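Local coordinates for Atg5 (Kluyveromyces marxianus, PDB 3VQI), which takes part in autophagic vesicle formation and cytoplasm-to-vacuole transport, and is the partner of Atg12 in the autophagy-essential Atg12-Atg5 conjugate, at residues V20-T31 and V55-V65; M4-W12 and S178-A186. One frame throughout, in Å; residues are numbered along the deposited sequence.

Contact 1 of 2, residues V20-T31 and V55-V65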
loop_
_atom_site.group_PDB
_atom_site.type_symbol
_atom_site.label_atom_id
_atom_site.label_comp_id
_atom_site.label_asym_id
_atom_site.label_seq_id
_atom_site.Cartn_x
_atom_site.Cartn_y
_atom_site.Cartn_z
ATOM N N VAL A 20 -10.847 4.870 12.856
ATOM C CA VAL A 20 -10.835 3.477 13.255
ATOM C C VAL A 20 -11.803 3.254 14.411
ATOM O O VAL A 20 -11.626 3.802 15.501
ATOM C CB VAL A 20 -9.415 3.049 13.686
ATOM C CG1 VAL A 20 -9.404 1.583 14.063
ATOM C CG2 VAL A 20 -8.435 3.326 12.557
ATOM N N VAL A 21 -12.827 2.444 14.165
ATOM C CA VAL A 21 -13.828 2.146 15.179
ATOM C C VAL A 21 -13.815 0.659 15.493
ATOM O O VAL A 21 -13.709 -0.160 14.583
ATOM C CB VAL A 21 -15.249 2.498 14.677
ATOM C CG1 VAL A 21 -16.232 2.409 15.836
ATOM C CG2 VAL A 21 -15.261 3.885 14.010
ATOM N N VAL A 22 -13.927 0.300 16.769
ATOM C CA VAL A 22 -13.948 -1.115 17.118
ATOM C C VAL A 22 -15.174 -1.755 16.470
ATOM O O VAL A 22 -16.220 -1.119 16.367
ATOM C CB VAL A 22 -14.033 -1.332 18.626
ATOM C CG1 VAL A 22 -14.041 -2.822 18.920
ATOM C CG2 VAL A 22 -12.856 -0.658 19.312
ATOM N N SER A 23 -15.043 -2.998 16.015
ATOM C CA SER A 23 -16.166 -3.663 15.369
ATOM C C SER A 23 -17.170 -4.119 16.415
ATOM O O SER A 23 -16.805 -4.425 17.555
ATOM C CB SER A 23 -15.698 -4.861 14.543
ATOM O OG SER A 23 -15.308 -5.944 15.369
ATOM N N ASP A 24 -18.438 -4.160 16.016
ATOM C CA ASP A 24 -19.514 -4.563 16.916
ATOM C C ASP A 24 -19.216 -5.893 17.588
ATOM O O ASP A 24 -19.459 -6.066 18.778
ATOM C CB ASP A 24 -20.831 -4.653 16.141
ATOM C CG ASP A 24 -21.081 -3.425 15.272
ATOM O OD1 ASP A 24 -20.997 -2.291 15.789
ATOM O OD2 ASP A 24 -21.367 -3.598 14.066
ATOM N N ALA A 25 -18.658 -6.824 16.824
ATOM C CA ALA A 25 -18.349 -8.150 17.339
ATOM C C ALA A 25 -17.486 -8.217 18.595
ATOM O O ALA A 25 -17.676 -9.112 19.418
ATOM C CB ALA A 25 -17.711 -8.991 16.242
ATOM N N ILE A 26 -16.549 -7.289 18.763
ATOM C CA ILE A 26 -15.664 -7.361 19.929
ATOM C C ILE A 26 -15.714 -6.198 20.917
ATOM O O ILE A 26 -15.055 -6.242 21.961
ATOM C CB ILE A 26 -14.181 -7.547 19.492
ATOM C CG1 ILE A 26 -13.695 -6.301 18.735
ATOM C CG2 ILE A 26 -14.044 -8.787 18.621
ATOM C CD1 ILE A 26 -12.214 -6.314 18.402
ATOM N N VAL A 27 -16.483 -5.164 20.600
ATOM C CA VAL A 27 -16.576 -4.015 21.491
ATOM C C VAL A 27 -17.306 -4.348 22.790
ATOM O O VAL A 27 -18.140 -5.253 22.829
ATOM C CB VAL A 27 -17.307 -2.846 20.804
ATOM C CG1 VAL A 27 -18.770 -3.198 20.597
ATOM C CG2 VAL A 27 -17.165 -1.579 21.626
ATOM N N VAL A 28 -16.980 -3.619 23.859
ATOM C CA VAL A 28 -17.641 -3.825 25.144
ATOM C C VAL A 28 -19.061 -3.270 25.045
ATOM O O VAL A 28 -19.282 -2.184 24.493
ATOM C CB VAL A 28 -16.911 -3.108 26.298
ATOM C CG1 VAL A 28 -15.558 -3.749 26.535
ATOM C CG2 VAL A 28 -16.757 -1.638 25.981
ATOM N N PRO A 29 -20.042 -4.016 25.580
ATOM C CA PRO A 29 -21.465 -3.662 25.584
ATOM C C PRO A 29 -21.800 -2.177 25.715
ATOM O O PRO A 29 -21.367 -1.501 26.653
ATOM C CB PRO A 29 -22.009 -4.491 26.738
ATOM C CG PRO A 29 -21.228 -5.770 26.590
ATOM C CD PRO A 29 -19.813 -5.257 26.349
ATOM N N ASN A 30 -22.576 -1.694 24.748
ATOM C CA ASN A 30 -23.038 -0.309 24.681
ATOM C C ASN A 30 -22.093 0.761 25.232
ATOM O O ASN A 30 -22.321 1.312 26.312
ATOM C CB ASN A 30 -24.405 -0.190 25.365
ATOM N N THR A 31 -21.029 1.050 24.492
ATOM C CA THR A 31 -20.092 2.092 24.891
ATOM C C THR A 31 -20.175 3.154 23.808
ATOM O O THR A 31 -20.403 2.837 22.640
ATOM C CB THR A 31 -18.657 1.567 25.007
ATOM O OG1 THR A 31 -18.416 0.601 23.980
ATOM C CG2 THR A 31 -18.440 0.938 26.375
ATOM N N VAL A 55 -3.356 1.591 17.049
ATOM C CA VAL A 55 -4.811 1.554 17.066
ATOM C C VAL A 55 -5.292 0.626 18.173
ATOM O O VAL A 55 -6.219 0.954 18.914
ATOM C CB VAL A 55 -5.344 1.123 15.701
ATOM C CG1 VAL A 55 -6.804 0.728 15.780
ATOM C CG2 VAL A 55 -5.195 2.275 14.753
ATOM N N VAL A 56 -4.647 -0.522 18.316
ATOM C CA VAL A 56 -5.044 -1.438 19.363
ATOM C C VAL A 56 -4.880 -0.771 20.726
ATOM O O VAL A 56 -5.778 -0.829 21.555
ATOM C CB VAL A 56 -4.227 -2.731 19.303
ATOM C CG1 VAL A 56 -4.394 -3.511 20.592
ATOM C CG2 VAL A 56 -4.693 -3.572 18.111
ATOM N N ARG A 57 -3.739 -0.123 20.943
ATOM C CA ARG A 57 -3.455 0.565 22.204
ATOM C C ARG A 57 -4.545 1.589 22.531
ATOM O O ARG A 57 -5.157 1.544 23.593
ATOM C CB ARG A 57 -2.101 1.293 22.120
ATOM C CG ARG A 57 -1.541 1.812 23.467
ATOM C CD ARG A 57 -0.762 3.153 23.361
ATOM N NE ARG A 57 -0.039 3.368 22.098
ATOM C CZ ARG A 57 0.856 2.532 21.575
ATOM N NH1 ARG A 57 1.159 1.402 22.191
ATOM N NH2 ARG A 57 1.454 2.827 20.431
ATOM N N LYS A 58 -4.789 2.512 21.611
ATOM C CA LYS A 58 -5.779 3.551 21.847
ATOM C C LYS A 58 -7.174 3.052 22.177
ATOM O O LYS A 58 -7.931 3.747 22.860
ATOM C CB LYS A 58 -5.896 4.482 20.644
ATOM C CG LYS A 58 -4.735 5.416 20.422
ATOM C CD LYS A 58 -5.145 6.517 19.447
ATOM C CE LYS A 58 -3.949 7.126 18.723
ATOM N NZ LYS A 58 -3.564 8.468 19.243
ATOM N N LEU A 59 -7.522 1.860 21.697
ATOM C CA LEU A 59 -8.863 1.325 21.922
ATOM C C LEU A 59 -8.906 0.093 22.807
ATOM O O LEU A 59 -9.969 -0.493 22.983
ATOM C CB LEU A 59 -9.529 1.008 20.574
ATOM C CG LEU A 59 -9.428 2.102 19.502
ATOM C CD1 LEU A 59 -10.062 1.628 18.201
ATOM C CD2 LEU A 59 -10.103 3.379 19.996
ATOM N N ALA A 60 -7.767 -0.299 23.370
ATOM C CA ALA A 60 -7.717 -1.480 24.232
ATOM C C ALA A 60 -8.787 -1.451 25.324
ATOM O O ALA A 60 -9.264 -2.498 25.766
ATOM C CB ALA A 60 -6.349 -1.608 24.866
ATOM N N ASP A 61 -9.162 -0.249 25.747
ATOM C CA ASP A 61 -10.163 -0.067 26.795
ATOM C C ASP A 61 -11.568 -0.472 26.390
ATOM O O ASP A 61 -12.351 -0.937 27.219
ATOM C CB ASP A 61 -10.190 1.396 27.242
ATOM C CG ASP A 61 -9.372 1.638 28.486
ATOM O OD1 ASP A 61 -8.578 0.737 28.855
ATOM O OD2 ASP A 61 -9.521 2.730 29.090
ATOM N N THR A 62 -11.879 -0.285 25.116
ATOM C CA THR A 62 -13.197 -0.585 24.587
ATOM C C THR A 62 -13.316 -1.986 24.017
ATOM O O THR A 62 -14.381 -2.388 23.556
ATOM C CB THR A 62 -13.559 0.443 23.511
ATOM O OG1 THR A 62 -13.555 1.750 24.105
ATOM C CG2 THR A 62 -14.925 0.173 22.931
ATOM N N ILE A 63 -12.231 -2.744 24.050
ATOM C CA ILE A 63 -12.274 -4.097 23.519
ATOM C C ILE A 63 -12.691 -5.064 24.612
ATOM O O ILE A 63 -12.006 -5.198 25.626
ATOM C CB ILE A 63 -10.904 -4.515 22.924
ATOM C CG1 ILE A 63 -10.807 -4.069 21.463
ATOM C CG2 ILE A 63 -10.746 -6.022 22.976
ATOM C CD1 ILE A 63 -11.026 -2.597 21.229
ATOM N N LYS A 64 -13.816 -5.741 24.393
ATOM C CA LYS A 64 -14.347 -6.689 25.370
ATOM C C LYS A 64 -13.623 -8.028 25.339
ATOM O O LYS A 64 -13.471 -8.690 26.365
ATOM C CB LYS A 64 -15.847 -6.930 25.119
ATOM C CG LYS A 64 -16.149 -7.956 24.009
ATOM C CD LYS A 64 -17.646 -8.130 23.758
ATOM C CE LYS A 64 -17.924 -9.304 22.814
ATOM N NZ LYS A 64 -19.385 -9.513 22.550
ATOM N N VAL A 65 -13.178 -8.423 24.154
ATOM C CA VAL A 65 -12.503 -9.705 23.973
ATOM C C VAL A 65 -11.059 -9.672 24.475
ATOM O O VAL A 65 -10.444 -8.612 24.538
ATOM C CB VAL A 65 -12.540 -10.106 22.464
ATOM C CG1 VAL A 65 -12.176 -11.570 22.284
ATOM C CG2 VAL A 65 -13.934 -9.844 21.896
#
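Lys64 lays its chain, extended beyond CG, along the backbone of residues 25-28: CD lies 3.1 Å from Val27 O, and CE passes close to Ala25 O. Its own N donates to Ile26 O, although that oxygen is crowded in the model and the bond length is less certain. Thr62 supplies the companion bond, its O accepting from Val28 N at 2.9 Å (N-H...O 151°) with the donor tilted from the carbonyl plane. Together the two bonds bridge Val27 with Ile63, a single bridge in the antiparallel pattern. With chi1 at -60°, Thr62 turns CG2 to Thr31 OG1 (3.7 Å) and leaves OG1 to bond with Asp35 O. Val28 spreads CG1 over Lys64 CA (3.4 Å) and CG2 beside Thr62 O; an alanine here would probably leave a gap where CG1 covers Lys64 and CG2 lies beside Thr62. Ile26 runs alongside Ile63, CD1 to CG1 4.0 Å, and Trp74 meets both. Deeper in, Val22 CG2 sits 3.8 Å from Leu59 CD1, and Val20 faces Val55. Strand 20-22 and helix 55-59 cross at -55° with axes 9.8 Å apart, the helix-on-sheet packing of the ubiquitin-like beta-grasp fold in UblA.

Contact 2 of 2, residues M4-W12 and S178-A186; sequences MEELRERVW and SRNRSDFMA
Trp12 slots its indole between two arginines of 178-186, and most of the contact is built on that ring. On one face the guanidinium of Arg179 lies flat, planes 13° apart and centres 4.3 Å apart, a cation-pi stack; Arg179 NH2 is tied back to Ile176 O, which would help keep the group flat. Over the opposite face runs the aliphatic part of Arg181, a CH-pi contact in which CG is modelled implausibly close, while CD is 3.5 Å from Trp12 CG. Beyond the six-membered ring comes Phe184, an oblique aromatic pair with centroids 5.0 Å apart and planes at 41°; Phe184 also meets Phe172. Trp12 CG is anti to its own N (chi1 178°), which carries the indole out to these partners.

The polar contacts are looser. Trp12 NE1 gives a weak hydrogen bond to Arg179 O at 3.3 Å. Past the indole, Arg181 NH1 and NH2 make weak bonds to Glu5 OE1, a salt bridge (NH2 to OE1 3.3 Å) at the guanidinium edge. Glu5 OE2 pairs with Arg8 NH1 (3.4 Å), and Arg8 carries the network on to Asp260. Asn180 OD1 N-caps helix 181-189 through Asp183 N, just where the chain passes the indole.

Trp12, held between the Arg179 guanidinium and the Arg181 chain, thus docks helix 6-12 on the alpha-helical bundle region, while Leu7 and Val11 reach helix 255-262 of UblB.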
loop_
_atom_site.group_PDB
_atom_site.type_symbol
_atom_site.label_atom_id
_atom_site.label_comp_id
_atom_site.label_asym_id
_atom_site.label_seq_id
_atom_site.Cartn_x
_atom_site.Cartn_y
_atom_site.Cartn_z
ATOM N N MET A 4 8.569 18.972 -11.441
ATOM C CA MET A 4 10.020 18.624 -11.460
ATOM C C MET A 4 10.331 17.687 -10.296
ATOM O O MET A 4 10.486 16.477 -10.476
ATOM C CB MET A 4 10.861 19.895 -11.355
ATOM N N GLU A 5 10.427 18.269 -9.104
ATOM C CA GLU A 5 10.697 17.524 -7.875
ATOM C C GLU A 5 9.556 17.777 -6.907
ATOM O O GLU A 5 9.344 17.022 -5.959
ATOM C CB GLU A 5 12.011 17.983 -7.243
ATOM C CG GLU A 5 13.190 17.094 -7.578
ATOM C CD GLU A 5 13.131 15.764 -6.853
ATOM O OE1 GLU A 5 13.297 15.763 -5.615
ATOM O OE2 GLU A 5 12.916 14.726 -7.515
ATOM N N GLU A 6 8.825 18.854 -7.166
ATOM C CA GLU A 6 7.688 19.244 -6.345
ATOM C C GLU A 6 6.758 18.061 -6.087
ATOM O O GLU A 6 6.551 17.661 -4.939
ATOM C CB GLU A 6 6.923 20.374 -7.034
ATOM N N LEU A 7 6.204 17.509 -7.164
ATOM C CA LEU A 7 5.289 16.376 -7.079
ATOM C C LEU A 7 5.813 15.260 -6.191
ATOM O O LEU A 7 5.200 14.922 -5.178
ATOM C CB LEU A 7 5.013 15.808 -8.471
ATOM C CG LEU A 7 4.171 16.682 -9.395
ATOM C CD1 LEU A 7 4.029 16.002 -10.745
ATOM C CD2 LEU A 7 2.805 16.928 -8.760
ATOM N N ARG A 8 6.952 14.693 -6.575
ATOM C CA ARG A 8 7.547 13.600 -5.825
ATOM C C ARG A 8 7.544 13.822 -4.317
ATOM O O ARG A 8 7.520 12.868 -3.541
ATOM C CB ARG A 8 8.964 13.345 -6.322
ATOM C CG ARG A 8 9.002 12.898 -7.755
ATOM C CD ARG A 8 10.407 12.607 -8.183
ATOM N NE ARG A 8 10.453 12.314 -9.606
ATOM C CZ ARG A 8 11.569 12.065 -10.279
ATOM N NH1 ARG A 8 12.742 12.072 -9.658
ATOM N NH2 ARG A 8 11.509 11.822 -11.580
ATOM N N GLU A 9 7.567 15.080 -3.899
ATOM C CA GLU A 9 7.545 15.384 -2.475
ATOM C C GLU A 9 6.139 15.195 -1.923
ATOM O O GLU A 9 5.947 14.496 -0.928
ATOM C CB GLU A 9 8.008 16.818 -2.244
ATOM C CG GLU A 9 9.368 16.923 -1.578
ATOM C CD GLU A 9 9.255 17.206 -0.100
ATOM O OE1 GLU A 9 9.583 16.309 0.713
ATOM O OE2 GLU A 9 8.824 18.330 0.240
ATOM N N ARG A 10 5.158 15.817 -2.575
ATOM C CA ARG A 10 3.764 15.705 -2.157
ATOM C C ARG A 10 3.367 14.239 -2.019
ATOM O O ARG A 10 2.688 13.861 -1.062
ATOM C CB ARG A 10 2.840 16.378 -3.175
ATOM C CG ARG A 10 2.862 17.888 -3.152
ATOM C CD ARG A 10 3.123 18.443 -4.536
ATOM N NE ARG A 10 2.991 19.893 -4.562
ATOM C CZ ARG A 10 3.352 20.657 -5.587
ATOM N NH1 ARG A 10 3.871 20.101 -6.676
ATOM N NH2 ARG A 10 3.196 21.974 -5.524
ATOM N N VAL A 11 3.785 13.426 -2.987
ATOM C CA VAL A 11 3.480 12.004 -2.989
ATOM C C VAL A 11 4.095 11.310 -1.772
ATOM O O VAL A 11 3.405 10.624 -1.014
ATOM C CB VAL A 11 3.986 11.343 -4.289
ATOM C CG1 VAL A 11 3.837 9.843 -4.211
ATOM C CG2 VAL A 11 3.197 11.877 -5.476
ATOM N N TRP A 12 5.395 11.502 -1.581
ATOM C CA TRP A 12 6.088 10.904 -0.447
ATOM C C TRP A 12 5.423 11.287 0.871
ATOM O O TRP A 12 5.384 10.500 1.815
ATOM C CB TRP A 12 7.541 11.354 -0.436
ATOM C CG TRP A 12 8.305 10.840 0.713
ATOM C CD1 TRP A 12 8.630 11.515 1.854
ATOM C CD2 TRP A 12 8.912 9.559 0.813
ATOM N NE1 TRP A 12 9.418 10.733 2.657
ATOM C CE2 TRP A 12 9.608 9.522 2.040
ATOM C CE3 TRP A 12 8.941 8.432 -0.021
ATOM C CZ2 TRP A 12 10.332 8.403 2.456
ATOM C CZ3 TRP A 12 9.658 7.314 0.391
ATOM C CH2 TRP A 12 10.346 7.311 1.623
ATOM N N SER A 178 11.438 6.234 8.815
ATOM C CA SER A 178 11.867 7.566 9.233
ATOM C C SER A 178 11.391 8.657 8.298
ATOM O O SER A 178 11.477 9.842 8.623
ATOM C CB SER A 178 13.391 7.638 9.327
ATOM O OG SER A 178 13.976 7.676 8.037
ATOM N N ARG A 179 10.895 8.258 7.137
ATOM C CA ARG A 179 10.421 9.224 6.170
ATOM C C ARG A 179 11.588 10.046 5.604
ATOM O O ARG A 179 11.427 11.205 5.233
ATOM C CB ARG A 179 9.374 10.132 6.818
ATOM C CG ARG A 179 8.072 9.423 7.164
ATOM C CD ARG A 179 7.285 9.130 5.904
ATOM N NE ARG A 179 7.358 7.728 5.501
ATOM C CZ ARG A 179 6.914 7.265 4.334
ATOM N NH1 ARG A 179 6.367 8.088 3.447
ATOM N NH2 ARG A 179 7.006 5.975 4.054
ATOM N N ASN A 180 12.774 9.440 5.560
ATOM C CA ASN A 180 13.927 10.111 4.978
ATOM C C ASN A 180 13.895 9.799 3.498
ATOM O O ASN A 180 14.342 8.728 3.049
ATOM C CB ASN A 180 15.246 9.605 5.538
ATOM C CG ASN A 180 16.428 10.381 4.998
ATOM O OD1 ASN A 180 16.374 10.919 3.895
ATOM N ND2 ASN A 180 17.508 10.438 5.774
ATOM N N ARG A 181 13.390 10.754 2.730
ATOM C CA ARG A 181 13.248 10.584 1.283
ATOM C C ARG A 181 14.493 10.450 0.443
ATOM O O ARG A 181 14.546 9.611 -0.443
ATOM C CB ARG A 181 12.414 11.710 0.717
ATOM C CG ARG A 181 11.294 11.221 -0.135
ATOM C CD ARG A 181 10.888 12.294 -1.109
ATOM N NE ARG A 181 11.420 12.093 -2.465
ATOM C CZ ARG A 181 11.883 13.072 -3.237
ATOM N NH1 ARG A 181 11.892 14.313 -2.771
ATOM N NH2 ARG A 181 12.301 12.813 -4.474
ATOM N N SER A 182 15.480 11.296 0.705
ATOM C CA SER A 182 16.739 11.258 -0.034
ATOM C C SER A 182 17.395 9.910 0.211
ATOM O O SER A 182 18.034 9.336 -0.679
ATOM C CB SER A 182 17.658 12.390 0.435
ATOM O OG SER A 182 17.001 13.638 0.281
ATOM N N ASP A 183 17.226 9.405 1.428
ATOM C CA ASP A 183 17.781 8.109 1.779
ATOM C C ASP A 183 17.090 7.031 0.953
ATOM O O ASP A 183 17.723 6.077 0.501
ATOM C CB ASP A 183 17.576 7.831 3.266
ATOM C CG ASP A 183 18.694 8.393 4.129
ATOM O OD1 ASP A 183 19.356 9.371 3.702
ATOM O OD2 ASP A 183 18.901 7.857 5.242
ATOM N N PHE A 184 15.784 7.192 0.755
ATOM C CA PHE A 184 15.002 6.237 -0.011
ATOM C C PHE A 184 15.399 6.284 -1.487
ATOM O O PHE A 184 15.797 5.266 -2.058
ATOM C CB PHE A 184 13.499 6.527 0.162
ATOM C CG PHE A 184 12.611 5.628 -0.652
ATOM C CD1 PHE A 184 12.111 6.053 -1.881
ATOM C CD2 PHE A 184 12.321 4.337 -0.216
ATOM C CE1 PHE A 184 11.340 5.208 -2.669
ATOM C CE2 PHE A 184 11.551 3.481 -0.991
ATOM C CZ PHE A 184 11.059 3.916 -2.224
ATOM N N MET A 185 15.302 7.463 -2.097
ATOM C CA MET A 185 15.663 7.626 -3.510
ATOM C C MET A 185 17.090 7.145 -3.769
ATOM O O MET A 185 17.395 6.615 -4.833
ATOM C CB MET A 185 15.550 9.099 -3.934
ATOM C CG MET A 185 14.150 9.684 -3.853
ATOM S SD MET A 185 12.969 8.869 -4.960
ATOM C CE MET A 185 13.249 9.801 -6.503
ATOM N N ALA A 186 17.955 7.332 -2.779
ATOM C CA ALA A 186 19.353 6.941 -2.889
ATOM C C ALA A 186 19.500 5.492 -3.294
ATOM O O ALA A 186 20.111 5.194 -4.320
ATOM C CB ALA A 186 20.071 7.184 -1.568
#

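How the contacts relate
The two contacts share no element and do not touch: their centres are 36 Å apart and their nearest atoms about 16 Å. Helix 6-12 of contact 2 is nonetheless followed directly in the chain by strand 15-22 of contact 1, and contact 1 is nested within the loop closed by contact 2. Both are partly buried. Contact 1 stays inside one domain, where valine, leucine and isoleucine fill the space between strand and helix and a backbone bridge ties the loops beyond them. Contact 2 joins parts 166 residues apart, across a seam between regions, and relies on arginines, which pack on one buried tryptophan and carry a salt-bridge network toward the surface.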